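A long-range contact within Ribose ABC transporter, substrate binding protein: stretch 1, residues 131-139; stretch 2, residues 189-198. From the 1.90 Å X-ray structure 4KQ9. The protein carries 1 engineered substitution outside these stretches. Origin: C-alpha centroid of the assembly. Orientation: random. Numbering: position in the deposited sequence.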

ATOM      1  N   GLY A 131     -10.026 -25.418 -11.278  1.00 38.15           N
ATOM      2  CA  GLY A 131     -10.204 -24.556 -10.088  1.00 35.74           C
ATOM      3  C   GLY A 131     -10.616 -23.147 -10.458  1.00 27.23           C
ATOM      4  O   GLY A 131     -10.323 -22.665 -11.531  1.00 23.29           O
ATOM      5  N   THR A 132     -11.348 -22.501  -9.567  1.00 25.44           N
ATOM      6  CA  THR A 132     -11.967 -21.216  -9.897  1.00 21.02           C
ATOM      7  C   THR A 132     -11.587 -20.243  -8.758  1.00 18.65           C
ATOM      8  O   THR A 132     -11.139 -20.669  -7.713  1.00 20.48           O
ATOM      9  CB  THR A 132     -13.493 -21.282  -9.830  1.00 20.19           C
ATOM     10  OG1 THR A 132     -13.856 -21.835  -8.576  1.00 20.54           O
ATOM     11  CG2 THR A 132     -14.165 -22.121 -10.969  1.00 22.18           C
ATOM     12  N   VAL A 133     -11.853 -18.967  -8.954  1.00 17.81           N
ATOM     13  CA  VAL A 133     -11.465 -17.915  -7.982  1.00 15.60           C
ATOM     14  C   VAL A 133     -12.624 -16.927  -7.819  1.00 13.91           C
ATOM     15  O   VAL A 133     -13.407 -16.709  -8.755  1.00 14.33           O
ATOM     16  CB  VAL A 133     -10.205 -17.187  -8.442  1.00 17.17           C
ATOM     17  CG1 VAL A 133     -10.467 -16.424  -9.729  1.00 17.40           C
ATOM     18  CG2 VAL A 133      -9.734 -16.162  -7.392  1.00 19.06           C
ATOM     19  N   ALA A 134     -12.728 -16.316  -6.641  1.00 12.69           N
ATOM     20  CA  ALA A 134     -13.570 -15.195  -6.414  1.00 12.05           C
ATOM     21  C   ALA A 134     -12.742 -14.039  -5.885  1.00 12.23           C
ATOM     22  O   ALA A 134     -11.653 -14.217  -5.296  1.00 12.49           O
ATOM     23  CB  ALA A 134     -14.656 -15.530  -5.404  1.00 13.31           C
HETATM   24  N   MSE A 135     -13.276 -12.856  -6.123  1.00 12.21           N
HETATM   25  CA  MSE A 135     -12.584 -11.618  -5.765  1.00 13.48           C
HETATM   26  C   MSE A 135     -13.466 -10.844  -4.866  1.00 12.05           C
HETATM   27  O   MSE A 135     -14.639 -10.574  -5.208  1.00 13.51           O
HETATM   28  CB  MSE A 135     -12.226 -10.853  -7.069  1.00 14.81           C
HETATM   29  CG  MSE A 135     -11.182 -11.611  -7.854  1.00 18.07           C
HETATM   30 SE   MSE A 135     -10.718 -10.547  -9.499  0.80 28.60          SE
HETATM   31  CE  MSE A 135      -9.976  -8.892  -8.647  1.00 24.09           C
ATOM     32  N   VAL A 136     -12.920 -10.480  -3.719  1.00 10.95           N
ATOM     33  CA  VAL A 136     -13.572  -9.602  -2.754  1.00 11.09           C
ATOM     34  C   VAL A 136     -12.780  -8.308  -2.697  1.00 11.87           C
ATOM     35  O   VAL A 136     -11.751  -8.181  -1.971  1.00 11.60           O
ATOM     36  CB  VAL A 136     -13.715 -10.268  -1.367  1.00 11.00           C
ATOM     37  CG1 VAL A 136     -14.275  -9.296  -0.281  1.00 11.49           C
ATOM     38  CG2 VAL A 136     -14.593 -11.536  -1.445  1.00 11.92           C
ATOM     39  N   ASN A 137     -13.265  -7.345  -3.439  1.00 12.16           N
ATOM     40  CA  ASN A 137     -12.583  -6.080  -3.613  1.00 14.44           C
ATOM     41  C   ASN A 137     -13.043  -5.179  -2.525  1.00 16.65           C
ATOM     42  O   ASN A 137     -14.075  -5.452  -1.939  1.00 20.18           O
ATOM     43  CB  ASN A 137     -12.856  -5.468  -4.982  1.00 16.26           C
ATOM     44  CG  ASN A 137     -12.382  -6.315  -6.149  1.00 17.37           C
ATOM     45  OD1 ASN A 137     -11.184  -6.299  -6.530  1.00 20.47           O
ATOM     46  ND2 ASN A 137     -13.322  -7.008  -6.789  1.00 16.03           N
ATOM     47  N   GLY A 138     -12.246  -4.157  -2.160  1.00 17.67           N
ATOM     48  CA  GLY A 138     -12.642  -3.164  -1.147  1.00 19.04           C
ATOM     49  C   GLY A 138     -13.524  -2.105  -1.879  1.00 20.48           C
ATOM     50  O   GLY A 138     -14.329  -2.466  -2.760  1.00 16.30           O
ATOM     51  N   THR A 139     -13.365  -0.827  -1.516  1.00 21.43           N
ATOM     52  CA  THR A 139     -14.207   0.310  -2.053  1.00 20.75           C
ATOM     53  C   THR A 139     -14.103   0.612  -3.527  1.00 22.45           C
ATOM     54  O   THR A 139     -13.032   0.830  -4.123  1.00 19.31           O
ATOM     55  CB  THR A 139     -13.867   1.592  -1.253  1.00 24.06           C
ATOM     56  OG1 THR A 139     -13.987   1.302   0.123  1.00 21.59           O
ATOM     57  CG2 THR A 139     -14.827   2.734  -1.584  1.00 25.02           C
ATOM     58  N   SER A 189     -19.703 -22.910  -3.369  1.00 22.94           N
ATOM     59  CA  SER A 189     -18.991 -23.501  -2.224  1.00 23.95           C
ATOM     60  C   SER A 189     -17.668 -24.211  -2.570  1.00 23.92           C
ATOM     61  O   SER A 189     -16.862 -24.439  -1.672  1.00 24.42           O
ATOM     62  CB  SER A 189     -19.917 -24.473  -1.474  1.00 25.47           C
ATOM     63  OG  SER A 189     -20.356 -25.430  -2.411  1.00 29.00           O
ATOM     64  N   ASP A 190     -17.467 -24.520  -3.844  1.00 23.93           N
ATOM     65  CA  ASP A 190     -16.288 -25.220  -4.361  1.00 27.58           C
ATOM     66  C   ASP A 190     -15.186 -24.301  -4.925  1.00 24.49           C
ATOM     67  O   ASP A 190     -14.282 -24.800  -5.570  1.00 24.01           O
ATOM     68  CB  ASP A 190     -16.739 -26.152  -5.511  1.00 32.73           C
ATOM     69  CG  ASP A 190     -17.461 -25.398  -6.633  1.00 36.92           C
ATOM     70  OD1 ASP A 190     -17.887 -24.215  -6.464  1.00 33.08           O
ATOM     71  OD2 ASP A 190     -17.638 -26.009  -7.703  1.00 43.63           O
ATOM     72  N   VAL A 191     -15.291 -22.989  -4.723  1.00 19.36           N
ATOM     73  CA  VAL A 191     -14.282 -22.039  -5.188  1.00 18.30           C
ATOM     74  C   VAL A 191     -12.901 -22.492  -4.686  1.00 16.10           C
ATOM     75  O   VAL A 191     -12.764 -22.912  -3.548  1.00 15.27           O
ATOM     76  CB  VAL A 191     -14.684 -20.598  -4.749  1.00 18.36           C
ATOM     77  CG1 VAL A 191     -14.538 -20.358  -3.247  1.00 17.74           C
ATOM     78  CG2 VAL A 191     -13.954 -19.552  -5.546  1.00 18.58           C
ATOM     79  N   GLY A 192     -11.870 -22.389  -5.506  1.00 17.46           N
ATOM     80  CA  GLY A 192     -10.539 -22.789  -5.037  1.00 18.65           C
ATOM     81  C   GLY A 192      -9.711 -21.731  -4.348  1.00 16.04           C
ATOM     82  O   GLY A 192      -8.806 -22.047  -3.624  1.00 17.09           O
ATOM     83  N   ALA A 193      -9.981 -20.475  -4.627  1.00 14.57           N
ATOM     84  CA  ALA A 193      -9.206 -19.392  -4.060  1.00 13.16           C
ATOM     85  C   ALA A 193     -10.090 -18.154  -3.937  1.00 11.31           C
ATOM     86  O   ALA A 193     -11.011 -17.960  -4.711  1.00 11.30           O
ATOM     87  CB  ALA A 193      -7.994 -19.054  -4.963  1.00 13.11           C
ATOM     88  N   ILE A 194      -9.758 -17.295  -2.987  1.00 10.62           N
ATOM     89  CA  ILE A 194     -10.417 -15.999  -2.850  1.00 10.46           C
ATOM     90  C   ILE A 194      -9.351 -14.912  -2.683  1.00 10.39           C
ATOM     91  O   ILE A 194      -8.435 -14.994  -1.828  1.00 10.60           O
ATOM     92  CB  ILE A 194     -11.460 -15.971  -1.674  1.00 10.93           C
ATOM     93  CG1 ILE A 194     -12.422 -17.141  -1.819  1.00 10.73           C
ATOM     94  CG2 ILE A 194     -12.218 -14.636  -1.661  1.00 10.30           C
ATOM     95  CD1 ILE A 194     -13.428 -17.316  -0.689  1.00 12.06           C
ATOM     96  N   TYR A 195      -9.406 -13.946  -3.609  1.00 11.63           N
ATOM     97  CA  TYR A 195      -8.523 -12.804  -3.670  1.00 11.14           C
ATOM     98  C   TYR A 195      -9.223 -11.685  -2.839  1.00 11.24           C
ATOM     99  O   TYR A 195     -10.377 -11.416  -3.101  1.00 10.54           O
ATOM    100  CB  TYR A 195      -8.470 -12.367  -5.127  1.00 14.37           C
ATOM    101  CG  TYR A 195      -7.662 -11.148  -5.414  1.00 15.68           C
ATOM    102  CD1 TYR A 195      -8.103  -9.871  -5.111  1.00 18.53           C
ATOM    103  CD2 TYR A 195      -6.454 -11.298  -6.046  1.00 19.57           C
ATOM    104  CE1 TYR A 195      -7.294  -8.770  -5.416  1.00 21.05           C
ATOM    105  CE2 TYR A 195      -5.684 -10.238  -6.377  1.00 20.64           C
ATOM    106  CZ  TYR A 195      -6.062  -9.000  -6.016  1.00 22.34           C
ATOM    107  OH  TYR A 195      -5.147  -8.015  -6.352  1.00 29.77           O
ATOM    108  N   TYR A 196      -8.537 -11.050  -1.894  1.00  9.95           N
ATOM    109  CA  TYR A 196      -9.026  -9.908  -1.116  1.00 10.59           C
ATOM    110  C   TYR A 196      -8.118  -8.691  -1.406  1.00 12.42           C
ATOM    111  O   TYR A 196      -6.892  -8.831  -1.513  1.00 11.94           O
ATOM    112  CB  TYR A 196      -8.987 -10.241   0.394  1.00  9.66           C
ATOM    113  CG  TYR A 196      -9.891 -11.353   0.776  1.00  9.60           C
ATOM    114  CD1 TYR A 196      -9.511 -12.697   0.599  1.00  9.04           C
ATOM    115  CD2 TYR A 196     -11.188 -11.090   1.255  1.00  9.69           C
ATOM    116  CE1 TYR A 196     -10.391 -13.716   0.933  1.00 10.28           C
ATOM    117  CE2 TYR A 196     -12.069 -12.111   1.629  1.00 10.22           C
ATOM    118  CZ  TYR A 196     -11.691 -13.424   1.443  1.00 10.11           C
ATOM    119  OH  TYR A 196     -12.479 -14.468   1.733  1.00 11.84           O
ATOM    120  N   SER A 197      -8.696  -7.499  -1.603  1.00 11.86           N
ATOM    121  CA  SER A 197      -7.908  -6.305  -1.855  1.00 12.61           C
ATOM    122  C   SER A 197      -6.898  -6.091  -0.740  1.00 13.08           C
ATOM    123  O   SER A 197      -5.781  -5.604  -0.991  1.00 13.73           O
ATOM    124  CB  SER A 197      -8.829  -5.052  -1.884  1.00 13.19           C
ATOM    125  OG  SER A 197      -9.663  -5.119  -3.022  1.00 15.81           O
ATOM    126  N   GLY A 198      -7.307  -6.403   0.485  1.00 12.66           N
ATOM    127  CA  GLY A 198      -6.459  -6.189   1.663  1.00 13.59           C
ATOM    128  C   GLY A 198      -6.611  -7.206   2.725  1.00 13.35           C
ATOM    129  O   GLY A 198      -7.622  -7.995   2.745  1.00 13.47           O
TER
HETATM  130  O   HOH W   1     -12.161 -24.526  -7.627  1.00 30.76           O
HETATM  131  O   HOH W   2     -16.636 -22.523  -8.150  1.00 32.97           O
HETATM  132  O   HOH W   3      -8.896  -5.259  -5.673  1.00 18.56           O

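Parallel β-strands pair through a staggered ladder in which a residue on one strand commonly bonds to two residues on its neighbor, and the contact between residues 131-139 and 189-198 is a compact example. The two strands run in the same direction, their axes 23° apart and 4.6 Å at closest approach, with V133, A134, V136 and the selenomethionine M135 in register with A193, I194, Y196 and Y195, respectively.

The backbone bonds follow from this register. A134 sends its N to A193 O (3.1 Å) and receives Y195 N at its own O (2.8 Å); V136 repeats the pattern, its N reaching Y195 O at 2.8 Å in an almost straight hydrogen bond while its O accepts from S197 N at 3.2 Å. A134 and V136 thus each bridge two residues of the second stretch, A193 and Y195, then Y195 and S197. At the beginning of the ladder, T132 O accepts G192 N at 2.9 Å and, more weakly, A193 N at 3.3 Å. The carbonyls also meet α-hydrogens: V133 CA lies 3.3 Å from A193 O, and I194 CA lies 3.3 Å from A134 O, contacts that help fill the spaces between the conventional bonds.

Side chains alternate between the two faces along each strand, and the register keeps the alternation in step, so that paired residues share a face. On one face, V133 CG2 approaches A193 CB at 4.2 Å, and M135 CG packs against Y195 CB at 3.9 Å. The selenomethionine continues past this aliphatic contact to lay its CE over a face of the Y195 ring, where a polarizable side chain and an aromatic surface suit each other. On the other face, V136 serves two neighbors: its CG2 touches I194 CG2 at 3.9 Å and its CB meets Y196 CD2 at 3.7 Å. V191 extends this apolar surface, its CG2 lying 4.1 Å from A134 CB.

Polar groups take over at both ends of the ladder. S197 directs its side chain toward the first stretch, and its OG accepts a hydrogen bond from G138 N at 2.9 Å, carrying the contact past the last backbone-to-backbone bond, S197 N to V136 O. A water extends this link, donating to N137 OD1 (2.7 Å from the water O) while accepting from S197 OG (2.8 Å from the same O). Near T132, another water accepts from T132 N at 2.9 Å and donates to D190 O at 3.0 Å, each measured to the water O, so solvent joins the backbones where direct pairing gives way.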